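Local coordinates for solute Binding Protein, BlMnBP1 in complex with mannotriose (Bifidobacterium, PDB 6FUV) that probably captures manno-oligosaccharides such as mannotriose for an ABC transporter that supports growth of the bacterium on beta-mannan, at residues 262-267 and 272-277. Residues are numbered along the deposited sequence; the frame is centred on the assembly and turned at random.
Sequences ATMVLG and PQMKQA. With BMA (beta-D-mannopyranose), chain B.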
loop_
_atom_site.group_PDB
_atom_site.type_symbol
_atom_site.label_atom_id
_atom_site.label_comp_id
_atom_site.label_asym_id
_atom_site.label_seq_id
_atom_site.Cartn_x
_atom_site.Cartn_y
_atom_site.Cartn_z
ATOM N N ALA A 262 8.449 -10.533 16.199
ATOM C CA ALA A 262 9.184 -9.313 16.487
ATOM C C ALA A 262 8.996 -8.264 15.387
ATOM O O ALA A 262 8.789 -7.077 15.686
ATOM C CB ALA A 262 10.679 -9.635 16.672
ATOM N N THR A 263 9.123 -8.663 14.112
ATOM C CA THR A 263 9.002 -7.710 13.015
ATOM C C THR A 263 8.157 -8.269 11.868
ATOM O O THR A 263 8.172 -9.471 11.575
ATOM C CB THR A 263 10.347 -7.317 12.406
ATOM O OG1 THR A 263 10.907 -8.464 11.732
ATOM C CG2 THR A 263 11.316 -6.762 13.409
ATOM N N MET A 264 7.436 -7.371 11.186
ATOM C CA MET A 264 6.826 -7.654 9.894
ATOM C C MET A 264 6.974 -6.434 8.989
ATOM O O MET A 264 6.810 -5.291 9.428
ATOM C CB MET A 264 5.371 -8.037 10.037
ATOM C CG MET A 264 5.144 -9.535 10.371
ATOM S SD MET A 264 3.435 -10.021 10.575
ATOM C CE MET A 264 2.997 -9.315 12.116
ATOM N N VAL A 265 7.286 -6.694 7.725
ATOM C CA VAL A 265 7.591 -5.668 6.736
ATOM C C VAL A 265 6.303 -5.272 6.026
ATOM O O VAL A 265 5.817 -5.954 5.132
ATOM C CB VAL A 265 8.663 -6.169 5.772
ATOM C CG1 VAL A 265 8.807 -5.279 4.576
ATOM C CG2 VAL A 265 9.989 -6.280 6.501
ATOM N N LEU A 266 5.712 -4.183 6.500
ATOM C CA LEU A 266 4.368 -3.777 6.109
ATOM C C LEU A 266 4.251 -2.256 6.150
ATOM O O LEU A 266 5.043 -1.575 6.797
ATOM C CB LEU A 266 3.326 -4.390 7.051
ATOM C CG LEU A 266 3.219 -5.916 7.090
ATOM C CD1 LEU A 266 2.512 -6.478 8.356
ATOM C CD2 LEU A 266 2.475 -6.337 5.859
ATOM N N GLY A 267 3.200 -1.731 5.493
ATOM C CA GLY A 267 2.931 -0.307 5.515
ATOM C C GLY A 267 2.307 0.165 6.823
ATOM O O GLY A 267 1.932 -0.643 7.687
ATOM N N PRO A 272 -2.189 0.223 13.305
ATOM C CA PRO A 272 -3.350 0.174 14.199
ATOM C C PRO A 272 -4.007 -1.198 14.236
ATOM O O PRO A 272 -4.526 -1.567 15.290
ATOM C CB PRO A 272 -4.273 1.280 13.650
ATOM C CG PRO A 272 -3.735 1.614 12.260
ATOM C CD PRO A 272 -2.253 1.358 12.375
ATOM N N GLN A 273 -4.023 -1.937 13.121
ATOM C CA GLN A 273 -4.681 -3.238 13.109
ATOM C C GLN A 273 -4.003 -4.163 14.110
ATOM O O GLN A 273 -4.654 -5.004 14.732
ATOM C CB GLN A 273 -4.646 -3.880 11.704
ATOM C CG GLN A 273 -5.354 -3.113 10.599
ATOM C CD GLN A 273 -5.499 -3.861 9.288
ATOM O OE1 GLN A 273 -5.383 -5.063 9.215
ATOM N NE2 GLN A 273 -5.791 -3.128 8.251
ATOM N N MET A 274 -2.682 -4.067 14.244
ATOM C CA MET A 274 -1.977 -4.921 15.179
ATOM C C MET A 274 -1.911 -4.339 16.582
ATOM O O MET A 274 -1.859 -5.107 17.537
ATOM C CB MET A 274 -0.586 -5.186 14.632
ATOM C CG MET A 274 -0.625 -5.953 13.313
ATOM S SD MET A 274 0.968 -6.411 12.668
ATOM C CE MET A 274 0.499 -7.148 11.113
ATOM N N LYS A 275 -1.899 -3.009 16.723
ATOM C CA LYS A 275 -2.074 -2.398 18.029
ATOM C C LYS A 275 -3.363 -2.869 18.668
ATOM O O LYS A 275 -3.382 -3.178 19.863
ATOM C CB LYS A 275 -2.075 -0.880 17.909
ATOM C CG LYS A 275 -0.736 -0.206 17.835
ATOM C CD LYS A 275 -0.880 1.362 17.865
ATOM C CE LYS A 275 0.463 2.081 17.980
ATOM N NZ LYS A 275 1.283 1.617 19.162
ATOM N N GLN A 276 -4.438 -2.946 17.868
ATOM C CA GLN A 276 -5.779 -3.308 18.310
ATOM C C GLN A 276 -5.982 -4.803 18.478
ATOM O O GLN A 276 -6.996 -5.209 19.036
ATOM C CB GLN A 276 -6.833 -2.824 17.295
ATOM C CG GLN A 276 -6.988 -1.331 17.074
ATOM C CD GLN A 276 -7.846 -1.021 15.777
ATOM O OE1 GLN A 276 -8.236 -1.937 15.017
ATOM N NE2 GLN A 276 -8.066 0.257 15.506
ATOM N N ALA A 277 -5.095 -5.632 17.972
ATOM C CA ALA A 277 -5.296 -7.070 17.960
ATOM C C ALA A 277 -4.986 -7.715 19.285
ATOM O O ALA A 277 -5.002 -8.928 19.417
ATOM C CB ALA A 277 -4.440 -7.690 16.851
HETATM C C1 BMA B . -8.109 -7.795 6.618
HETATM C C2 BMA B . -7.255 -6.560 6.910
HETATM C C3 BMA B . -6.875 -5.902 5.564
HETATM C C4 BMA B . -6.141 -6.943 4.692
HETATM C C5 BMA B . -6.974 -8.227 4.570
HETATM C C6 BMA B . -6.243 -9.359 3.793
HETATM O O1 BMA B . -8.407 -8.368 7.822
HETATM O O2 BMA B . -6.023 -6.929 7.550
HETATM O O3 BMA B . -6.151 -4.712 5.797
HETATM O O4 BMA B . -5.926 -6.510 3.343
HETATM O O5 BMA B . -7.344 -8.708 5.885
HETATM O O6 BMA B . -7.161 -10.406 3.506
#
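M264 makes the first touch: its terminal methyl meets that of M274, with CE of M264 3.5 Å from CE of M274. The chain of M264 runs straight through CG and then bends at its last torsion (chi3 -73°), which swings CE back beside the thioether of M274, 3.6 Å from SD of M274. With both torsions beyond CG near 180°, M274 stretches out to set its methyl against M264 and L266, and M264 lies across it at a slant. Two residues on, L266 crosses M274 at about a right angle and sets one branch against its end, CD1 of L266 lying 3.5 Å from CE of M274. The M274 methyl thus meets two carbons across the contact, both a little closer than usual van der Waals distance. All three side chains are buried, and the contact between the segments is wholly apolar.

Next to M274 on the helix, Q273 belongs to the sugar pocket. Its amide grips one mannose at two hydroxyls: O2 of BMA donates to OE1 of Q273 at 2.6 Å, while NE2 of Q273 gives a nearly straight bond (169°) to O3 of BMA at 2.9 Å. W249, which touches M274, E250 and K253 bind the same sugar.

In this solute-binding protein of the periplasmic-binding-protein clan, the contact ties strand 261-264 and the residues just after it to helix 270-275. M264 and L266 pair through their backbones with V137 and G135 of antiparallel strand 135-139; parallel strand 172-174 flanks the other side in a four-stranded mixed sheet. Helix 249-257 packs against both methionines, M256 touching each.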